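Local coordinates for protein RNA-dependent RNA polymerase (Toscana virus, PDB 6QW5) that probably cleaves host RNA through a metal-dependent N-terminal endonuclease domain to obtain capped primers, which the polymerase would extend into viral mRNA, at residues 76-81 / 194-199; 109-114 / 147-152; 113-118 / 127-132; 123-128 / 164-169. All coordinates share one frame; numbering follows the deposited sequence.

Interaction 1 (76-81 / 194-199); sequences LFKHDF and RLARDI. With MN (manganese (II) ion), chain C; XI7 (2-4-dioxo-4-phenylbutanoic acid), chain E.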
# COMPACT_ATOMS: atom_id res chain seq x y z
N LEU A 76 -12.89 -0.95 1.20
CA LEU A 76 -11.53 -0.81 0.72
C LEU A 76 -10.87 -2.16 0.47
O LEU A 76 -9.64 -2.25 0.43
CB LEU A 76 -10.71 0.02 1.71
CG LEU A 76 -11.06 1.51 1.71
CD1 LEU A 76 -10.05 2.30 2.55
CD2 LEU A 76 -11.13 2.06 0.29
N PHE A 77 -11.67 -3.21 0.29
CA PHE A 77 -11.14 -4.56 0.15
C PHE A 77 -10.14 -4.66 -1.01
O PHE A 77 -9.04 -5.18 -0.84
CB PHE A 77 -12.29 -5.56 -0.05
CG PHE A 77 -11.82 -6.89 -0.55
CD1 PHE A 77 -11.24 -7.80 0.33
CD2 PHE A 77 -11.91 -7.22 -1.89
CE1 PHE A 77 -10.78 -9.02 -0.12
CE2 PHE A 77 -11.43 -8.44 -2.35
CZ PHE A 77 -10.87 -9.34 -1.47
N LYS A 78 -10.53 -4.16 -2.18
CA LYS A 78 -9.65 -4.25 -3.35
C LYS A 78 -8.29 -3.60 -3.07
O LYS A 78 -7.24 -4.19 -3.32
CB LYS A 78 -10.33 -3.58 -4.54
CG LYS A 78 -9.69 -3.87 -5.87
CD LYS A 78 -10.23 -2.91 -6.92
CE LYS A 78 -11.75 -2.86 -6.91
NZ LYS A 78 -12.31 -2.15 -8.10
N HIS A 79 -8.32 -2.38 -2.55
CA HIS A 79 -7.10 -1.67 -2.16
C HIS A 79 -6.36 -2.44 -1.08
O HIS A 79 -5.17 -2.74 -1.23
CB HIS A 79 -7.52 -0.26 -1.71
CG HIS A 79 -6.42 0.58 -1.15
ND1 HIS A 79 -5.99 0.47 0.16
CD2 HIS A 79 -5.72 1.61 -1.69
CE1 HIS A 79 -5.05 1.37 0.39
NE2 HIS A 79 -4.87 2.08 -0.71
N ASP A 80 -7.06 -2.86 -0.03
CA ASP A 80 -6.36 -3.44 1.11
C ASP A 80 -5.92 -4.88 0.88
O ASP A 80 -4.82 -5.27 1.30
CB ASP A 80 -7.23 -3.32 2.36
CG ASP A 80 -7.35 -1.89 2.83
OD1 ASP A 80 -6.33 -1.15 2.85
OD2 ASP A 80 -8.48 -1.49 3.17
N PHE A 81 -6.73 -5.70 0.20
CA PHE A 81 -6.26 -7.05 -0.12
C PHE A 81 -5.01 -7.01 -1.00
O PHE A 81 -4.09 -7.82 -0.82
CB PHE A 81 -7.34 -7.87 -0.82
CG PHE A 81 -6.91 -9.27 -1.13
CD1 PHE A 81 -7.02 -10.27 -0.18
CD2 PHE A 81 -6.33 -9.59 -2.36
CE1 PHE A 81 -6.60 -11.57 -0.45
CE2 PHE A 81 -5.90 -10.88 -2.63
CZ PHE A 81 -6.04 -11.87 -1.68
N ARG A 194 -5.26 -8.77 -9.16
CA ARG A 194 -6.12 -9.47 -10.12
C ARG A 194 -7.15 -10.34 -9.39
O ARG A 194 -8.33 -10.32 -9.73
CB ARG A 194 -5.27 -10.33 -11.05
CG ARG A 194 -4.47 -9.55 -12.06
CD ARG A 194 -3.59 -10.48 -12.87
NE ARG A 194 -2.85 -9.77 -13.90
CZ ARG A 194 -2.13 -10.37 -14.84
NH1 ARG A 194 -2.06 -11.69 -14.88
NH2 ARG A 194 -1.49 -9.63 -15.74
N LEU A 195 -6.71 -11.08 -8.37
CA LEU A 195 -7.63 -11.87 -7.57
C LEU A 195 -8.60 -10.98 -6.80
O LEU A 195 -9.79 -11.29 -6.72
CB LEU A 195 -6.83 -12.77 -6.62
CG LEU A 195 -7.69 -13.62 -5.67
CD1 LEU A 195 -8.62 -14.55 -6.45
CD2 LEU A 195 -6.80 -14.40 -4.71
N ALA A 196 -8.10 -9.88 -6.24
CA ALA A 196 -8.96 -8.92 -5.57
C ALA A 196 -10.05 -8.39 -6.49
O ALA A 196 -11.20 -8.21 -6.06
CB ALA A 196 -8.14 -7.75 -5.02
N ARG A 197 -9.71 -8.11 -7.75
CA ARG A 197 -10.73 -7.64 -8.69
C ARG A 197 -11.86 -8.65 -8.83
O ARG A 197 -13.04 -8.29 -8.78
CB ARG A 197 -10.09 -7.34 -10.06
CG ARG A 197 -9.46 -5.95 -10.13
CD ARG A 197 -8.56 -5.77 -11.33
NE ARG A 197 -9.22 -6.05 -12.60
CZ ARG A 197 -9.06 -5.33 -13.71
NH1 ARG A 197 -8.26 -4.26 -13.72
NH2 ARG A 197 -9.69 -5.68 -14.82
N ASP A 198 -11.51 -9.93 -9.00
CA ASP A 198 -12.51 -11.00 -9.09
C ASP A 198 -13.42 -11.02 -7.87
O ASP A 198 -14.64 -10.91 -7.98
CB ASP A 198 -11.81 -12.35 -9.25
CG ASP A 198 -11.30 -12.60 -10.66
OD1 ASP A 198 -11.78 -11.92 -11.60
OD2 ASP A 198 -10.42 -13.47 -10.82
N ILE A 199 -12.82 -11.16 -6.68
CA ILE A 199 -13.59 -11.20 -5.43
C ILE A 199 -14.45 -9.96 -5.26
O ILE A 199 -15.50 -10.00 -4.61
CB ILE A 199 -12.63 -11.40 -4.23
CG1 ILE A 199 -11.83 -12.69 -4.39
CG2 ILE A 199 -13.37 -11.41 -2.91
CD1 ILE A 199 -10.72 -12.85 -3.35
MN MN C . -4.22 4.20 -0.68
O8 XI7 E . -5.74 4.72 0.69
C9 XI7 E . -6.80 5.16 -0.02
C10 XI7 E . -6.75 5.21 -1.40
O11 XI7 E . -5.75 4.81 -2.08
O10 XI7 E . -7.72 5.68 -2.03
C8 XI7 E . -7.94 5.57 0.60
C7 XI7 E . -8.21 5.63 2.06
C1 XI7 E . -9.61 6.00 2.53
C6 XI7 E . -10.58 6.37 1.59
C5 XI7 E . -11.89 6.72 1.98
C4 XI7 E . -12.24 6.70 3.34
C3 XI7 E . -11.26 6.33 4.28
C2 XI7 E . -9.96 5.98 3.88
O14 XI7 E . -7.33 5.57 2.94
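Phe77 to Phe81 and Arg194 to Ile199 are short helical segments running roughly antiparallel, their axes 8.9 Å apart at closest approach and their N-to-C directions 153° apart, the backbones coming nearest at Lys78 and Ala196. The contact is helix-helix packing within an endonuclease domain of the PD-(D/E)XK class, and it joins helix 77-82, which carries a metal-binding histidine, to the long helix 183-205. Ala196 suits the centre because its lone methyl takes little room: Ala196 CB points at the helix opposite and lies 3.7 Å from Phe81 CD2, with the carbonyl of Lys78 also nearby. Phe77 swings its CG anti to the backbone N (chi1 165°), which carries the ring across to Ile199. There Phe77 CZ meets Ile199 CG2 at 3.6 Å, the side chains crossing at about a right angle. The carbonyl oxygen of Ala196 lies at the ring edge, 3.7 Å from Phe77 CE2. Farther along, Phe81 CZ reaches Leu195 CD2 at 4.0 Å; each broad ring thus lies against a branched aliphatic chain of the other helix. His79 CB points away from that helix, and His79 NE2 binds the manganese of chain C at 2.2 Å. The imidazole is steadied by a 3.2 Å hydrogen bond from His79 ND1 to Asp80 OD1; the acceptor lies in the imidazole plane, but the donor stands 68° out of the carboxylate plane.

Interaction 2 (109-114 / 147-152); sequences DFQSPD and IAKYEI. With MN (manganese (II) ion), chain D; MN (manganese (II) ion), chain C; XI7 (2-4-dioxo-4-phenylbutanoic acid), chain E.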
# COMPACT_ATOMS: atom_id res chain seq x y z
N ASP A 109 -2.84 18.04 9.37
CA ASP A 109 -2.53 17.20 10.52
C ASP A 109 -3.34 15.91 10.54
O ASP A 109 -2.90 14.92 11.13
CB ASP A 109 -2.79 17.97 11.81
CG ASP A 109 -1.89 19.17 11.96
OD1 ASP A 109 -0.65 18.99 12.01
OD2 ASP A 109 -2.43 20.29 12.03
N PHE A 110 -4.51 15.89 9.90
CA PHE A 110 -5.41 14.76 9.98
C PHE A 110 -5.52 13.98 8.68
O PHE A 110 -6.31 13.03 8.60
CB PHE A 110 -6.80 15.23 10.45
CG PHE A 110 -6.75 16.06 11.69
CD1 PHE A 110 -6.32 15.51 12.89
CD2 PHE A 110 -7.07 17.41 11.66
CE1 PHE A 110 -6.24 16.27 14.04
CE2 PHE A 110 -6.99 18.18 12.82
CZ PHE A 110 -6.58 17.61 14.01
N GLN A 111 -4.74 14.34 7.66
CA GLN A 111 -4.52 13.45 6.53
C GLN A 111 -3.85 12.17 6.99
O GLN A 111 -3.07 12.16 7.94
CB GLN A 111 -3.65 14.13 5.48
CG GLN A 111 -4.35 15.20 4.69
CD GLN A 111 -3.55 15.60 3.49
OE1 GLN A 111 -2.54 16.30 3.61
NE2 GLN A 111 -3.96 15.14 2.31
N SER A 112 -4.15 11.07 6.30
CA SER A 112 -3.68 9.76 6.74
C SER A 112 -3.27 8.92 5.52
O SER A 112 -4.08 8.19 4.96
CB SER A 112 -4.75 9.03 7.56
OG SER A 112 -6.02 9.12 6.93
N PRO A 113 -2.01 9.03 5.11
CA PRO A 113 -1.52 8.12 4.06
C PRO A 113 -1.51 6.69 4.58
O PRO A 113 -1.71 6.43 5.76
CB PRO A 113 -0.11 8.64 3.74
CG PRO A 113 0.25 9.57 4.87
CD PRO A 113 -1.00 10.00 5.57
N ASP A 114 -1.33 5.74 3.65
CA ASP A 114 -1.46 4.33 4.00
C ASP A 114 -0.40 3.88 5.00
O ASP A 114 -0.67 3.00 5.81
CB ASP A 114 -1.39 3.46 2.74
CG ASP A 114 -2.65 3.56 1.90
OD1 ASP A 114 -3.76 3.69 2.47
OD2 ASP A 114 -2.53 3.53 0.67
N ILE A 147 0.85 11.66 -5.07
CA ILE A 147 1.93 12.60 -4.74
C ILE A 147 1.36 13.98 -4.49
O ILE A 147 1.66 14.63 -3.48
CB ILE A 147 2.99 12.62 -5.85
CG1 ILE A 147 3.74 11.29 -5.87
CG2 ILE A 147 3.96 13.79 -5.62
CD1 ILE A 147 4.65 11.13 -7.05
N ALA A 148 0.51 14.46 -5.40
CA ALA A 148 -0.04 15.80 -5.25
C ALA A 148 -0.91 15.91 -4.02
O ALA A 148 -0.98 16.98 -3.39
CB ALA A 148 -0.84 16.19 -6.50
N LYS A 149 -1.58 14.82 -3.64
CA LYS A 149 -2.44 14.84 -2.47
C LYS A 149 -1.65 15.01 -1.17
O LYS A 149 -2.14 15.65 -0.23
CB LYS A 149 -3.27 13.56 -2.43
CG LYS A 149 -4.10 13.37 -1.18
CD LYS A 149 -4.84 12.03 -1.25
CE LYS A 149 -5.84 11.87 -0.13
NZ LYS A 149 -6.99 12.81 -0.31
N TYR A 150 -0.45 14.45 -1.09
CA TYR A 150 0.28 14.45 0.18
C TYR A 150 1.55 15.30 0.17
O TYR A 150 2.16 15.44 1.23
CB TYR A 150 0.63 13.00 0.58
CG TYR A 150 -0.58 12.17 0.94
CD1 TYR A 150 -1.34 12.47 2.07
CD2 TYR A 150 -0.99 11.11 0.14
CE1 TYR A 150 -2.46 11.71 2.40
CE2 TYR A 150 -2.12 10.35 0.45
CZ TYR A 150 -2.84 10.65 1.59
OH TYR A 150 -3.96 9.91 1.92
N GLU A 151 1.94 15.88 -0.97
CA GLU A 151 3.25 16.53 -1.07
C GLU A 151 3.38 17.70 -0.11
O GLU A 151 4.41 17.86 0.54
CB GLU A 151 3.51 16.98 -2.52
N ILE A 152 2.31 18.49 0.04
CA ILE A 152 2.33 19.68 0.89
C ILE A 152 2.52 19.32 2.36
O ILE A 152 3.30 19.96 3.08
CB ILE A 152 1.03 20.49 0.70
CG1 ILE A 152 1.08 21.34 -0.57
CG2 ILE A 152 0.74 21.36 1.92
CD1 ILE A 152 -0.18 22.22 -0.77
MN MN D . -5.53 4.67 2.73
MN MN C . -4.22 4.20 -0.68
O8 XI7 E . -5.74 4.72 0.69
C9 XI7 E . -6.80 5.16 -0.02
C10 XI7 E . -6.75 5.21 -1.40
O11 XI7 E . -5.75 4.81 -2.08
O10 XI7 E . -7.72 5.68 -2.03
C8 XI7 E . -7.94 5.57 0.60
C7 XI7 E . -8.21 5.63 2.06
C1 XI7 E . -9.61 6.00 2.53
C6 XI7 E . -10.58 6.37 1.59
C5 XI7 E . -11.89 6.72 1.98
C4 XI7 E . -12.24 6.70 3.34
C3 XI7 E . -11.26 6.33 4.28
C2 XI7 E . -9.96 5.98 3.88
O14 XI7 E . -7.33 5.57 2.94
O HOH W 1 -0.90 17.58 1.72
O HOH W 2 -7.17 14.07 1.97
O HOH W 3 -5.88 11.27 3.57
O HOH W 4 -4.55 6.64 2.61
O HOH W 5 -6.32 2.83 3.09
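Gln111 and Pro113 meet Lys149 and Tyr150 in a partly buried loop-to-helix contact, where the loop between helix 94-98 and strand 115-118 rests on helix 136-157 beside the two-manganese site. At its heart is the Tyr150 ring, held like a slab between aliphatic groups. Pro113 CB stands over one face, 4.0 Å from the centroid and only 11° off the normal, a CH-pi contact. Lys149 CG lies over the opposite face, and Phe94 of helix 94-98 adds to the packing. A rigid proline and a flat ring suit the place, each offering a firm apolar surface to the other. Gln111, extended beyond CG, sends its amide past the ring to the helix backbone. Gln111 NE2 donates to Lys149 O at 3.2 Å in a nearly straight bond (173°); Lys149 O lies in the plane of the Gln111 amide, whereas the donor stands 41° out of the carbonyl plane. The same amide also comes obliquely to the tyrosine, with Gln111 NE2 3.7 Å from Tyr150 CE1. Waters fill in the polar margin: water 2 accepts from Lys149 NZ at 2.6 Å, and water 3 links Ser112 N to Tyr150 OH, lying 2.9 Å from that hydroxyl. Water 4 is 2.9 Å from Ser112 O and is itself a ligand of the manganese of chain D. Because Ser112 O is hydrogen-bonded to this metal-bound water, the loop, tied down by the Gln111 hydrogen bond and by the proline on the tyrosine ring, probably helps to orient it.

Interaction 3 (113-118 / 127-132); sequences PDMIIE and VEFTTT. With MN (manganese (II) ion), chain C; MN (manganese (II) ion), chain D; XI7 (2-4-dioxo-4-phenylbutanoic acid), chain E.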
# COMPACT_ATOMS: atom_id res chain seq x y z
N PRO A 113 -2.01 9.03 5.11
CA PRO A 113 -1.52 8.12 4.06
C PRO A 113 -1.51 6.69 4.58
O PRO A 113 -1.71 6.43 5.76
CB PRO A 113 -0.11 8.64 3.74
CG PRO A 113 0.25 9.57 4.87
CD PRO A 113 -1.00 10.00 5.57
N ASP A 114 -1.33 5.74 3.65
CA ASP A 114 -1.46 4.33 4.00
C ASP A 114 -0.40 3.88 5.00
O ASP A 114 -0.67 3.00 5.81
CB ASP A 114 -1.39 3.46 2.74
CG ASP A 114 -2.65 3.56 1.90
OD1 ASP A 114 -3.76 3.69 2.47
OD2 ASP A 114 -2.53 3.53 0.67
N MSE A 115 0.81 4.45 4.96
CA MSE A 115 1.82 4.13 5.97
C MSE A 115 2.64 5.37 6.34
O MSE A 115 2.96 6.19 5.48
CB MSE A 115 2.79 3.03 5.50
CG MSE A 115 2.16 1.77 4.90
SE MSE A 115 3.56 0.47 4.45
CE MSE A 115 3.74 -0.41 6.21
N ILE A 116 2.99 5.50 7.61
CA ILE A 116 3.97 6.49 8.05
C ILE A 116 4.92 5.73 8.97
O ILE A 116 4.52 5.30 10.06
CB ILE A 116 3.34 7.69 8.78
CG1 ILE A 116 2.24 8.32 7.94
CG2 ILE A 116 4.39 8.76 9.09
CD1 ILE A 116 1.67 9.58 8.55
N ILE A 117 6.15 5.51 8.50
CA ILE A 117 7.12 4.68 9.20
C ILE A 117 8.27 5.55 9.70
O ILE A 117 8.94 6.22 8.90
CB ILE A 117 7.65 3.56 8.29
CG1 ILE A 117 6.46 2.81 7.65
CG2 ILE A 117 8.58 2.64 9.08
CD1 ILE A 117 6.82 2.01 6.42
N GLU A 118 8.53 5.50 11.00
CA GLU A 118 9.63 6.24 11.61
C GLU A 118 10.74 5.28 12.01
O GLU A 118 10.48 4.28 12.67
CB GLU A 118 9.16 7.05 12.83
CG GLU A 118 10.30 7.92 13.40
CD GLU A 118 9.85 8.95 14.42
OE1 GLU A 118 8.63 9.05 14.70
OE2 GLU A 118 10.73 9.68 14.94
N VAL A 127 4.15 6.26 2.82
CA VAL A 127 3.85 5.33 1.74
C VAL A 127 2.35 5.41 1.40
O VAL A 127 1.51 5.30 2.29
CB VAL A 127 4.22 3.87 2.09
CG1 VAL A 127 4.09 2.97 0.84
CG2 VAL A 127 5.64 3.77 2.68
N GLU A 128 2.03 5.58 0.12
CA GLU A 128 0.63 5.56 -0.30
C GLU A 128 0.46 4.52 -1.39
O GLU A 128 1.27 4.45 -2.32
CB GLU A 128 0.16 6.93 -0.79
CG GLU A 128 -1.32 6.95 -1.27
CD GLU A 128 -2.33 6.65 -0.16
OE1 GLU A 128 -2.01 6.81 1.03
OE2 GLU A 128 -3.47 6.25 -0.49
N PHE A 129 -0.58 3.70 -1.25
CA PHE A 129 -0.98 2.70 -2.22
C PHE A 129 -2.21 3.18 -2.99
O PHE A 129 -3.10 3.84 -2.44
CB PHE A 129 -1.33 1.36 -1.56
CG PHE A 129 -0.30 0.86 -0.57
CD1 PHE A 129 1.02 0.70 -0.95
CD2 PHE A 129 -0.68 0.53 0.73
CE1 PHE A 129 1.96 0.22 -0.05
CE2 PHE A 129 0.25 0.06 1.64
CZ PHE A 129 1.57 -0.10 1.25
N THR A 130 -2.29 2.77 -4.24
CA THR A 130 -3.48 3.07 -5.02
C THR A 130 -3.60 2.03 -6.12
O THR A 130 -2.65 1.30 -6.41
CB THR A 130 -3.41 4.51 -5.57
OG1 THR A 130 -4.68 4.89 -6.12
CG2 THR A 130 -2.33 4.64 -6.61
N THR A 131 -4.79 1.92 -6.69
CA THR A 131 -5.10 0.97 -7.74
C THR A 131 -5.84 1.70 -8.86
O THR A 131 -6.39 2.78 -8.65
CB THR A 131 -5.99 -0.19 -7.23
OG1 THR A 131 -7.36 0.25 -7.15
CG2 THR A 131 -5.56 -0.66 -5.86
N THR A 132 -5.86 1.10 -10.05
CA THR A 132 -6.64 1.64 -11.15
C THR A 132 -7.16 0.48 -12.00
O THR A 132 -6.48 -0.53 -12.17
CB THR A 132 -5.82 2.60 -12.04
OG1 THR A 132 -6.66 3.13 -13.09
CG2 THR A 132 -4.65 1.87 -12.69
MN MN C . -4.22 4.20 -0.68
MN MN D . -5.53 4.67 2.73
O8 XI7 E . -5.74 4.72 0.69
C9 XI7 E . -6.80 5.16 -0.02
C10 XI7 E . -6.75 5.21 -1.40
O11 XI7 E . -5.75 4.81 -2.08
O10 XI7 E . -7.72 5.68 -2.03
C8 XI7 E . -7.94 5.57 0.60
C7 XI7 E . -8.21 5.63 2.06
C1 XI7 E . -9.61 6.00 2.53
C6 XI7 E . -10.58 6.37 1.59
C5 XI7 E . -11.89 6.72 1.98
C4 XI7 E . -12.24 6.70 3.34
C3 XI7 E . -11.26 6.33 4.28
C2 XI7 E . -9.96 5.98 3.88
O14 XI7 E . -7.33 5.57 2.94
O HOH W 4 -4.55 6.64 2.61
O HOH W 5 -6.32 2.83 3.09
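Asp114 sits against Val127, Glu128 and Phe129 where strand 115-118 begins to pair with strand 124-131, and its side chain can be followed from CB to the metals. Asp114 CB packs 3.5 Å from Val127 O and also touches the Phe129 ring. With CG beside the backbone N (chi1 -73°), the carboxylate spans both metals: Asp114 OD1 binds the manganese of chain D at 2.0 Å and Asp114 OD2 that of chain C at 2.3 Å. Asp114 OD2 also accepts a hydrogen bond from Phe129 N on its anti lone pair, at 2.7 Å, which helps fix the bridging carboxylate. Glu128 bends at chi2 (64°) to divide its oxygens: Glu128 OE1 accepts a hydrogen bond from Asp114 N at 2.9 Å, while Glu128 OE2 binds the chain C manganese at 2.2 Å, joined there by the carbonyl oxygen of Phe129. Met115 and Val127 form an antiparallel hydrogen-bonded pair, and a classic beta bulge sets Asp114 and Met115 both opposite Val127. The selenomethionine Met115 SE makes an oblique Met-aromatic contact with Phe129 CZ at 3.8 Å. An aspartate after a proline that bridges two metals, with a glutamate of the next strand binding one, is typical of PD-(D/E)XK nuclease sites.

Interaction 4 (123-128 / 164-169); sequences HVYVVE and SLYIIA. With MN (manganese (II) ion), chain C; XI7 (2-4-dioxo-4-phenylbutanoic acid), chain E.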
# COMPACT_ATOMS: atom_id res chain seq x y z
N HIS A 123 14.53 9.07 10.40
CA HIS A 123 13.91 9.25 9.10
C HIS A 123 12.46 8.78 9.15
O HIS A 123 12.12 7.85 9.89
CB HIS A 123 14.66 8.48 8.01
CG HIS A 123 16.06 8.98 7.77
ND1 HIS A 123 17.17 8.38 8.33
CD2 HIS A 123 16.53 10.00 7.02
CE1 HIS A 123 18.26 9.02 7.94
NE2 HIS A 123 17.89 10.01 7.14
N VAL A 124 11.62 9.42 8.37
CA VAL A 124 10.20 9.07 8.29
C VAL A 124 9.90 8.72 6.84
O VAL A 124 10.30 9.45 5.93
CB VAL A 124 9.29 10.21 8.78
CG1 VAL A 124 7.81 9.86 8.55
CG2 VAL A 124 9.56 10.51 10.27
N TYR A 125 9.22 7.60 6.63
CA TYR A 125 8.81 7.16 5.29
C TYR A 125 7.29 7.22 5.20
O TYR A 125 6.58 6.62 6.02
CB TYR A 125 9.33 5.75 5.00
CG TYR A 125 10.84 5.71 5.05
CD1 TYR A 125 11.51 5.50 6.25
CD2 TYR A 125 11.60 5.92 3.90
CE1 TYR A 125 12.88 5.49 6.31
CE2 TYR A 125 12.98 5.90 3.95
CZ TYR A 125 13.62 5.69 5.15
OH TYR A 125 14.99 5.67 5.20
N VAL A 126 6.79 7.98 4.23
CA VAL A 126 5.37 8.05 3.96
C VAL A 126 5.10 7.21 2.72
O VAL A 126 5.78 7.38 1.70
CB VAL A 126 4.90 9.51 3.79
CG1 VAL A 126 3.44 9.56 3.35
CG2 VAL A 126 5.09 10.28 5.09
N VAL A 127 4.15 6.26 2.82
CA VAL A 127 3.85 5.33 1.74
C VAL A 127 2.35 5.41 1.40
O VAL A 127 1.51 5.30 2.29
CB VAL A 127 4.22 3.87 2.09
CG1 VAL A 127 4.09 2.97 0.84
CG2 VAL A 127 5.64 3.77 2.68
N GLU A 128 2.03 5.58 0.12
CA GLU A 128 0.63 5.56 -0.30
C GLU A 128 0.46 4.52 -1.39
O GLU A 128 1.27 4.45 -2.32
CB GLU A 128 0.16 6.93 -0.79
CG GLU A 128 -1.32 6.95 -1.27
CD GLU A 128 -2.33 6.65 -0.16
OE1 GLU A 128 -2.01 6.81 1.03
OE2 GLU A 128 -3.47 6.25 -0.49
N SER A 164 10.81 10.67 3.19
CA SER A 164 10.82 10.12 1.85
C SER A 164 9.42 9.61 1.52
O SER A 164 8.84 8.83 2.30
CB SER A 164 11.83 8.97 1.72
OG SER A 164 13.14 9.44 1.84
N LEU A 165 8.89 10.02 0.38
CA LEU A 165 7.52 9.74 -0.00
C LEU A 165 7.51 8.66 -1.09
O LEU A 165 8.08 8.87 -2.16
CB LEU A 165 6.84 11.02 -0.49
CG LEU A 165 5.46 10.88 -1.12
CD1 LEU A 165 4.48 10.26 -0.14
CD2 LEU A 165 4.96 12.25 -1.61
N TYR A 166 6.89 7.52 -0.81
CA TYR A 166 6.85 6.42 -1.76
C TYR A 166 5.42 6.13 -2.19
O TYR A 166 4.48 6.25 -1.39
CB TYR A 166 7.46 5.16 -1.17
CG TYR A 166 8.96 5.21 -1.11
CD1 TYR A 166 9.72 5.07 -2.27
CD2 TYR A 166 9.63 5.39 0.10
CE1 TYR A 166 11.10 5.11 -2.24
CE2 TYR A 166 11.02 5.44 0.14
CZ TYR A 166 11.75 5.29 -1.03
OH TYR A 166 13.12 5.31 -0.99
N ILE A 167 5.26 5.73 -3.46
CA ILE A 167 3.96 5.40 -4.06
C ILE A 167 4.06 4.03 -4.73
O ILE A 167 5.10 3.69 -5.29
CB ILE A 167 3.49 6.46 -5.10
CG1 ILE A 167 3.59 7.89 -4.55
CG2 ILE A 167 2.06 6.17 -5.57
CD1 ILE A 167 2.56 8.24 -3.47
N ILE A 168 2.99 3.24 -4.62
CA ILE A 168 2.77 2.05 -5.45
C ILE A 168 1.37 2.16 -6.05
O ILE A 168 0.38 2.17 -5.31
CB ILE A 168 2.90 0.74 -4.65
CG1 ILE A 168 4.19 0.69 -3.81
CG2 ILE A 168 2.82 -0.46 -5.60
CD1 ILE A 168 4.32 -0.63 -3.01
N ALA A 169 1.29 2.22 -7.38
CA ALA A 169 0.03 2.22 -8.12
C ALA A 169 -0.03 0.96 -8.97
O ALA A 169 0.84 0.73 -9.81
CB ALA A 169 -0.07 3.47 -9.00
MN MN C . -4.22 4.20 -0.68
O8 XI7 E . -5.74 4.72 0.69
C9 XI7 E . -6.80 5.16 -0.02
C10 XI7 E . -6.75 5.21 -1.40
O11 XI7 E . -5.75 4.81 -2.08
O10 XI7 E . -7.72 5.68 -2.03
C8 XI7 E . -7.94 5.57 0.60
C7 XI7 E . -8.21 5.63 2.06
C1 XI7 E . -9.61 6.00 2.53
C6 XI7 E . -10.58 6.37 1.59
C5 XI7 E . -11.89 6.72 1.98
C4 XI7 E . -12.24 6.70 3.34
C3 XI7 E . -11.26 6.33 4.28
C2 XI7 E . -9.96 5.98 3.88
O14 XI7 E . -7.33 5.57 2.94
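Val126 and Tyr166 carry the middle of a parallel pairing between strands 124-131 and 163-171, whose short segments lie 22° apart. Among the backbone bonds, Tyr166 N to Val126 O is short and nearly straight at 2.7 Å; Ser164 to Val124, Val126 to Ser164, Glu128 to Tyr166 and Ile168 to Glu128 continue the alternation. Between them fall CA-H...O contacts such as Ile167 CA to Glu128 O at 3.3 Å. The strands come before and after helix 136-157 in a beta-alpha-beta crossover, part of the core of the PD-(D/E)XK fold. Aromatic contacts mark the face bearing Tyr125, Val127, Ser164 and Tyr166. The two tyrosines point the same way and meet edge against edge, Tyr125 CD2 to Tyr166 CE2 being 3.8 Å, while the small Ser164 packs close to the first ring, its CB 3.8 Å from Tyr125 CD2. Aliphatic contacts fill the other face, turned toward helix 136-157. There the beta-branched Val126, well suited to a strand, lays its CG1 3.7 Å from Leu165 CD1. Ile167 bends at chi2 (-71°), bringing Ile167 CD1 to 3.8 Å from Glu128 CB, the root of a side chain whose OE2 binds the chain C manganese.

From the N terminus, interaction 1 opens first and closes last: residues 76-81 pair with 194-199, so the other three contacts lie within the span between them. Interaction 2 starts in the loop at 109-114 and closes on helix 136-157. Interaction 3 begins on the same loop, sharing Pro113 and Asp114 with it, and closes a short hairpin on strand 124-131. The same strand, from 123-128, opens interaction 4, which closes on strand 163-171 after the helix, so interactions 2 and 4 cross along the chain. Together they tie helix 77-82 to helix 183-205, and the central sheet to helix 136-157, while His79, Asp114, Glu128 and Phe129 meet at the chain C manganese.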